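Local coordinates for protein DnaK Suppressor (Chlamydia trachomatis, PDB 6PTG) that probably binds RNA polymerase and regulates transcription, at residues 20-25 and 110-115; 94-99 and 114-119. All coordinates share one frame; numbering follows the deposited sequence.

Contact 1 of 2, residues 20-25 and 110-115; sequences KTRLLE and AIPYAT
P112 sets its ring against the helix of residues 20-25, and R22 and L23 meet it there at different places. The guanidinium of R22 lies next to the ring: CG of P112 stands over one face of the group, offset toward the rim, while R22 NH2 comes to 3.5 Å from P112 CD. The two side chains cross at about a right angle, and a bend at chi3 (58°) places NE of the arginine. Near the plane of the guanidinium, at its edge, is the carbonyl O of A110; R22 NH1 finds its hydrogen bond one residue earlier, on M109 O, so the same guanidinium packs against the proline and is hydrogen-bonded to the end of helix 105-110. L23 approaches with its CD2 methyl, which sits 3.6 Å from P112 O and 3.8 Å from CB of Y113. That carbonyl is hydrogen-bonded to Y93 OH. P112 and Y113 are the middle residues of a type I turn from I111 to A114, closed by A114 N on I111 O (3.1 Å). A turn of the zinc-finger-type region thus packs on the first of two long helices, consistent with the globular-domain-to-coiled-coil junction of DksA-family proteins.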
ATOM      1  N   LYS B  20      17.474   0.702 -11.559  1.00 60.15           N
ATOM      2  CA  LYS B  20      17.099  -0.484 -12.316  1.00 55.60           C
ATOM      3  C   LYS B  20      18.285  -1.423 -12.488  1.00 58.63           C
ATOM      4  O   LYS B  20      18.143  -2.645 -12.359  1.00 64.81           O
ATOM      5  CB  LYS B  20      16.533  -0.072 -13.673  1.00 57.23           C
ATOM      6  CG  LYS B  20      15.918  -1.215 -14.459  1.00 57.48           C
ATOM      7  CD  LYS B  20      15.493  -0.755 -15.837  1.00 59.89           C
ATOM      8  CE  LYS B  20      14.729  -1.843 -16.565  1.00 59.22           C
ATOM      9  NZ  LYS B  20      14.424  -1.446 -17.968  1.00 64.13           N
ATOM     10  N   THR B  21      19.464  -0.874 -12.787  1.00 55.84           N
ATOM     11  CA  THR B  21      20.653  -1.711 -12.909  1.00 57.58           C
ATOM     12  C   THR B  21      21.005  -2.375 -11.581  1.00 60.92           C
ATOM     13  O   THR B  21      21.344  -3.564 -11.546  1.00 64.37           O
ATOM     14  CB  THR B  21      21.833  -0.888 -13.426  1.00 59.95           C
ATOM     15  OG1 THR B  21      21.520  -0.350 -14.719  1.00 65.48           O
ATOM     16  CG2 THR B  21      23.069  -1.763 -13.538  1.00 60.88           C
ATOM     17  N   ARG B  22      20.929  -1.626 -10.475  1.00 56.27           N
ATOM     18  CA  ARG B  22      21.186  -2.220  -9.168  1.00 50.37           C
ATOM     19  C   ARG B  22      20.184  -3.322  -8.855  1.00 62.55           C
ATOM     20  O   ARG B  22      20.560  -4.386  -8.351  1.00 68.91           O
ATOM     21  CB  ARG B  22      21.141  -1.149  -8.076  1.00 56.46           C
ATOM     22  CG  ARG B  22      22.214  -0.083  -8.166  1.00 58.30           C
ATOM     23  CD  ARG B  22      22.067   0.925  -7.031  1.00 53.16           C
ATOM     24  NE  ARG B  22      22.144   0.300  -5.716  1.00 51.23           N
ATOM     25  CZ  ARG B  22      21.863   0.931  -4.577  1.00 56.77           C
ATOM     26  NH1 ARG B  22      21.492   2.203  -4.602  1.00 57.08           N
ATOM     27  NH2 ARG B  22      21.954   0.297  -3.414  1.00 53.42           N
ATOM     28  N   LEU B  23      18.901  -3.087  -9.143  1.00 58.45           N
ATOM     29  CA  LEU B  23      17.871  -4.060  -8.788  1.00 55.72           C
ATOM     30  C   LEU B  23      18.001  -5.347  -9.598  1.00 52.66           C
ATOM     31  O   LEU B  23      17.850  -6.444  -9.052  1.00 53.89           O
ATOM     32  CB  LEU B  23      16.484  -3.442  -8.961  1.00 48.91           C
ATOM     33  CG  LEU B  23      16.101  -2.393  -7.915  1.00 48.77           C
ATOM     34  CD1 LEU B  23      14.856  -1.640  -8.329  1.00 49.40           C
ATOM     35  CD2 LEU B  23      15.897  -3.041  -6.554  1.00 43.05           C
ATOM     36  N   LEU B  24      18.270  -5.241 -10.899  1.00 52.87           N
ATOM     37  CA  LEU B  24      18.453  -6.451 -11.693  1.00 56.71           C
ATOM     38  C   LEU B  24      19.666  -7.243 -11.218  1.00 65.87           C
ATOM     39  O   LEU B  24      19.651  -8.479 -11.224  1.00 67.89           O
ATOM     40  CB  LEU B  24      18.582  -6.095 -13.176  1.00 65.62           C
ATOM     41  CG  LEU B  24      17.338  -5.507 -13.851  1.00 62.01           C
ATOM     42  CD1 LEU B  24      17.656  -4.962 -15.235  1.00 60.15           C
ATOM     43  CD2 LEU B  24      16.236  -6.554 -13.925  1.00 62.51           C
ATOM     44  N   GLU B  25      20.724  -6.547 -10.793  1.00 66.03           N
ATOM     45  CA  GLU B  25      21.904  -7.225 -10.261  1.00 65.68           C
ATOM     46  C   GLU B  25      21.596  -7.957  -8.958  1.00 68.64           C
ATOM     47  O   GLU B  25      22.115  -9.056  -8.729  1.00 67.84           O
ATOM     48  CB  GLU B  25      23.047  -6.230 -10.079  1.00 60.34           C
ATOM     49  CG  GLU B  25      24.046  -6.230 -11.224  1.00 77.58           C
ATOM     50  CD  GLU B  25      24.834  -4.936 -11.316  1.00 87.40           C
ATOM     51  OE1 GLU B  25      24.760  -4.122 -10.367  1.00 96.41           O
ATOM     52  OE2 GLU B  25      25.547  -4.745 -12.327  1.00 87.43           O
ATOM     53  N   ALA B 110      19.980   3.686  -0.041  1.00 43.57           N
ATOM     54  CA  ALA B 110      20.412   2.590   0.816  1.00 45.34           C
ATOM     55  C   ALA B 110      19.642   1.312   0.510  1.00 47.19           C
ATOM     56  O   ALA B 110      20.219   0.219   0.514  1.00 58.26           O
ATOM     57  CB  ALA B 110      20.250   2.983   2.290  1.00 39.45           C
ATOM     58  N   ILE B 111      18.340   1.430   0.265  1.00 51.10           N
ATOM     59  CA  ILE B 111      17.463   0.292  -0.000  1.00 50.22           C
ATOM     60  C   ILE B 111      16.787   0.488  -1.354  1.00 50.52           C
ATOM     61  O   ILE B 111      15.672   1.029  -1.410  1.00 51.19           O
ATOM     62  CB  ILE B 111      16.411   0.127   1.106  1.00 37.83           C
ATOM     63  CG1 ILE B 111      17.053   0.236   2.486  1.00 35.52           C
ATOM     64  CG2 ILE B 111      15.725  -1.208   0.970  1.00 36.57           C
ATOM     65  CD1 ILE B 111      16.095  -0.049   3.613  1.00 42.19           C
ATOM     66  N   PRO B 112      17.411   0.078  -2.464  1.00 46.49           N
ATOM     67  CA  PRO B 112      16.816   0.358  -3.782  1.00 48.04           C
ATOM     68  C   PRO B 112      15.498  -0.365  -4.040  1.00 49.99           C
ATOM     69  O   PRO B 112      14.782   0.028  -4.968  1.00 48.25           O
ATOM     70  CB  PRO B 112      17.911  -0.090  -4.763  1.00 48.64           C
ATOM     71  CG  PRO B 112      18.697  -1.112  -4.003  1.00 40.48           C
ATOM     72  CD  PRO B 112      18.703  -0.623  -2.584  1.00 43.81           C
ATOM     73  N   TYR B 113      15.152  -1.393  -3.257  1.00 52.64           N
ATOM     74  CA  TYR B 113      13.886  -2.109  -3.396  1.00 48.82           C
ATOM     75  C   TYR B 113      12.804  -1.593  -2.447  1.00 44.54           C
ATOM     76  O   TYR B 113      11.794  -2.270  -2.239  1.00 53.88           O
ATOM     77  CB  TYR B 113      14.092  -3.614  -3.202  1.00 48.96           C
ATOM     78  CG  TYR B 113      14.822  -3.992  -1.933  1.00 57.19           C
ATOM     79  CD1 TYR B 113      14.136  -4.159  -0.732  1.00 52.87           C
ATOM     80  CD2 TYR B 113      16.198  -4.193  -1.937  1.00 63.27           C
ATOM     81  CE1 TYR B 113      14.802  -4.504   0.429  1.00 51.64           C
ATOM     82  CE2 TYR B 113      16.871  -4.540  -0.781  1.00 65.01           C
ATOM     83  CZ  TYR B 113      16.169  -4.693   0.400  1.00 60.44           C
ATOM     84  OH  TYR B 113      16.844  -5.042   1.549  1.00 66.74           O
ATOM     85  N   ALA B 114      12.997  -0.416  -1.867  1.00 46.56           N
ATOM     86  CA  ALA B 114      11.984   0.171  -1.002  1.00 42.52           C
ATOM     87  C   ALA B 114      10.816   0.645  -1.848  1.00 53.37           C
ATOM     88  O   ALA B 114      10.991   1.469  -2.751  1.00 52.84           O
ATOM     89  CB  ALA B 114      12.577   1.335  -0.213  1.00 36.40           C
ATOM     90  N   THR B 115       9.633   0.092  -1.588  1.00 68.81           N
ATOM     91  CA  THR B 115       8.416   0.458  -2.301  1.00 50.43           C
ATOM     92  C   THR B 115       7.413   1.190  -1.425  1.00 41.78           C
ATOM     93  O   THR B 115       6.367   1.606  -1.920  1.00 48.79           O
ATOM     94  CB  THR B 115       7.763  -0.784  -2.901  1.00 41.76           C
ATOM     95  OG1 THR B 115       7.457  -1.705  -1.849  1.00 50.49           O
ATOM     96  CG2 THR B 115       8.689  -1.436  -3.904  1.00 51.10           C
TER

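Contact 2 of 2, residues 94-99 and 114-119; sequences GICDVS and ATMTVK
C96 and M116 bring the two backbones closest, their CA atoms 4.2 Å apart, and neither segment is a strand there. D97 N donates to T115 O at 3.0 Å, nearly in line with the carbonyl (C=O...N 163°), and the CA-H of C96 leans on the same oxygen. Further back, a water accepts from G94 N and donates to A114 O, bridging the backbones. The SG of C96 is the second point of contact, set anti to the backbone N (chi1 -179°). T117 N gives C96 SG a nearly straight bond at 3.2 Å (N-H...S 167°). S99 N adds another to C96 SG at 3.5 Å, and V98 N a weak one. The arrangement is consistent with the knuckle of a C4-type finger, with C96, S99, T117 and S120 probably at the four ligand positions; of these four, C96 alone is a cysteine. T117 CG2 packs beside C96, 3.8 Å from its CB. T117 is the N-cap of helix 118-129, its side chain capping a backbone N of the first turn, and OG1 also bonds to S120 OG. V98 meets M116 methyl to sulfur, V98 CG2 to M116 SD at 3.8 Å, while V98 O bonds to R107 of the second subunit. D97 OD2 lies 4.0 Å from T115 CB, its carboxylate engaged in salt bridges with R83 and K87 of helix 72-89.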
ATOM      1  N   GLY B  94       9.865   5.373  -6.319  1.00 44.59           N
ATOM      2  CA  GLY B  94       9.993   6.448  -5.364  1.00 41.59           C
ATOM      3  C   GLY B  94       8.685   6.951  -4.801  1.00 50.38           C
ATOM      4  O   GLY B  94       8.700   7.881  -3.986  1.00 54.63           O
ATOM      5  N   ILE B  95       7.557   6.372  -5.208  1.00 53.78           N
ATOM      6  CA  ILE B  95       6.244   6.721  -4.680  1.00 50.54           C
ATOM      7  C   ILE B  95       5.746   5.557  -3.836  1.00 49.96           C
ATOM      8  O   ILE B  95       5.797   4.399  -4.267  1.00 54.33           O
ATOM      9  CB  ILE B  95       5.238   7.053  -5.796  1.00 44.73           C
ATOM     10  CG1 ILE B  95       5.771   8.166  -6.685  1.00 44.08           C
ATOM     11  CG2 ILE B  95       3.930   7.515  -5.190  1.00 43.31           C
ATOM     12  CD1 ILE B  95       5.976   9.457  -5.951  1.00 49.27           C
ATOM     13  N   CYS B  96       5.268   5.870  -2.635  1.00 44.95           N
ATOM     14  CA  CYS B  96       4.845   4.850  -1.689  1.00 43.74           C
ATOM     15  C   CYS B  96       3.594   4.123  -2.191  1.00 48.86           C
ATOM     16  O   CYS B  96       2.585   4.751  -2.526  1.00 56.11           O
ATOM     17  CB  CYS B  96       4.589   5.502  -0.329  1.00 48.20           C
ATOM     18  SG  CYS B  96       4.084   4.389   0.974  1.00 50.70           S
ATOM     19  N   ASP B  97       3.670   2.789  -2.253  1.00 50.39           N
ATOM     20  CA  ASP B  97       2.534   1.976  -2.681  1.00 50.02           C
ATOM     21  C   ASP B  97       1.334   2.104  -1.748  1.00 53.92           C
ATOM     22  O   ASP B  97       0.206   1.824  -2.169  1.00 60.40           O
ATOM     23  CB  ASP B  97       2.938   0.500  -2.787  1.00 44.79           C
ATOM     24  CG  ASP B  97       3.525   0.141  -4.144  1.00 57.72           C
ATOM     25  OD1 ASP B  97       3.549   1.002  -5.050  1.00 60.84           O
ATOM     26  OD2 ASP B  97       3.978  -1.014  -4.298  1.00 63.40           O
ATOM     27  N   VAL B  98       1.548   2.474  -0.489  1.00 48.81           N
ATOM     28  CA  VAL B  98       0.457   2.571   0.477  1.00 45.47           C
ATOM     29  C   VAL B  98      -0.142   3.968   0.500  1.00 55.04           C
ATOM     30  O   VAL B  98      -1.358   4.137   0.392  1.00 72.61           O
ATOM     31  CB  VAL B  98       0.947   2.153   1.880  1.00 43.23           C
ATOM     32  CG1 VAL B  98      -0.114   2.461   2.911  1.00 40.63           C
ATOM     33  CG2 VAL B  98       1.299   0.684   1.903  1.00 38.02           C
ATOM     34  N   SER B  99       0.698   4.992   0.632  1.00 47.68           N
ATOM     35  CA  SER B  99       0.237   6.351   0.861  1.00 46.58           C
ATOM     36  C   SER B  99       0.396   7.275  -0.333  1.00 50.27           C
ATOM     37  O   SER B  99      -0.229   8.340  -0.352  1.00 53.70           O
ATOM     38  CB  SER B  99       0.999   6.967   2.042  1.00 50.43           C
ATOM     39  OG  SER B  99       2.382   7.095   1.724  1.00 44.10           O
ATOM     40  N   ALA B 114      12.997  -0.416  -1.867  1.00 46.56           N
ATOM     41  CA  ALA B 114      11.984   0.171  -1.002  1.00 42.52           C
ATOM     42  C   ALA B 114      10.816   0.645  -1.848  1.00 53.37           C
ATOM     43  O   ALA B 114      10.991   1.469  -2.751  1.00 52.84           O
ATOM     44  CB  ALA B 114      12.577   1.335  -0.213  1.00 36.40           C
ATOM     45  N   THR B 115       9.633   0.092  -1.588  1.00 68.81           N
ATOM     46  CA  THR B 115       8.416   0.458  -2.301  1.00 50.43           C
ATOM     47  C   THR B 115       7.413   1.190  -1.425  1.00 41.78           C
ATOM     48  O   THR B 115       6.367   1.606  -1.920  1.00 48.79           O
ATOM     49  CB  THR B 115       7.763  -0.784  -2.901  1.00 41.76           C
ATOM     50  OG1 THR B 115       7.457  -1.705  -1.849  1.00 50.49           O
ATOM     51  CG2 THR B 115       8.689  -1.436  -3.904  1.00 51.10           C
ATOM     52  N   MET B 116       7.714   1.379  -0.146  1.00 43.12           N
ATOM     53  CA  MET B 116       6.835   2.085   0.768  1.00 43.90           C
ATOM     54  C   MET B 116       7.681   3.006   1.634  1.00 48.80           C
ATOM     55  O   MET B 116       8.879   2.785   1.819  1.00 46.60           O
ATOM     56  CB  MET B 116       6.048   1.108   1.653  1.00 41.17           C
ATOM     57  CG  MET B 116       5.204   0.118   0.891  1.00 45.21           C
ATOM     58  SD  MET B 116       4.596  -1.194   1.948  1.00 52.37           S
ATOM     59  CE  MET B 116       5.981  -2.334   1.860  1.00 63.26           C
ATOM     60  N   THR B 117       7.047   4.037   2.182  1.00 42.13           N
ATOM     61  CA  THR B 117       7.711   4.790   3.227  1.00 37.25           C
ATOM     62  C   THR B 117       7.895   3.889   4.444  1.00 55.47           C
ATOM     63  O   THR B 117       7.294   2.816   4.542  1.00 67.54           O
ATOM     64  CB  THR B 117       6.913   6.045   3.592  1.00 40.36           C
ATOM     65  OG1 THR B 117       5.626   5.680   4.108  1.00 45.44           O
ATOM     66  CG2 THR B 117       6.750   6.952   2.382  1.00 35.20           C
ATOM     67  N   VAL B 118       8.751   4.318   5.373  1.00 61.37           N
ATOM     68  CA  VAL B 118       8.991   3.504   6.563  1.00 56.65           C
ATOM     69  C   VAL B 118       7.703   3.329   7.355  1.00 56.96           C
ATOM     70  O   VAL B 118       7.336   2.212   7.741  1.00 56.31           O
ATOM     71  CB  VAL B 118      10.105   4.119   7.422  1.00 51.12           C
ATOM     72  CG1 VAL B 118      10.247   3.336   8.705  1.00 38.07           C
ATOM     73  CG2 VAL B 118      11.396   4.121   6.647  1.00 55.20           C
ATOM     74  N   LYS B 119       6.977   4.426   7.576  1.00 56.18           N
ATOM     75  CA  LYS B 119       5.715   4.348   8.303  1.00 53.86           C
ATOM     76  C   LYS B 119       4.704   3.451   7.589  1.00 52.98           C
ATOM     77  O   LYS B 119       3.933   2.735   8.238  1.00 52.67           O
ATOM     78  CB  LYS B 119       5.145   5.750   8.500  1.00 57.70           C
ATOM     79  CG  LYS B 119       5.784   6.530   9.631  1.00 60.17           C
ATOM     80  CD  LYS B 119       5.174   7.913   9.720  1.00 72.03           C
ATOM     81  CE  LYS B 119       5.521   8.597  11.027  1.00 81.19           C
ATOM     82  NZ  LYS B 119       4.755   9.866  11.191  1.00 89.84           N
TER
HETATM   83  O   HOH W   1      10.215   2.800  -5.224  1.00 43.40           O

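From the N terminus, helix 13-33 comes first, residues 35-70 are not modelled, and helix 72-89 follows. Contact 1 closes the long loop, joining 20-25 to 110-115 across 84 intervening residues. Contact 2 spans only 14, from 94-99 to 114-119, around helix 105-110. The two cross in sequence: 94-99 lies between the segments of contact 1, whereas 114-119 runs on past its end, sharing A114 and T115. Their centres are 14 Å apart. Just before the shared residues, the turn at P112 and Y113 reaches helix 13-33, and contact 2 joins the loop before helix 105-110 to the entry into helix 118-129.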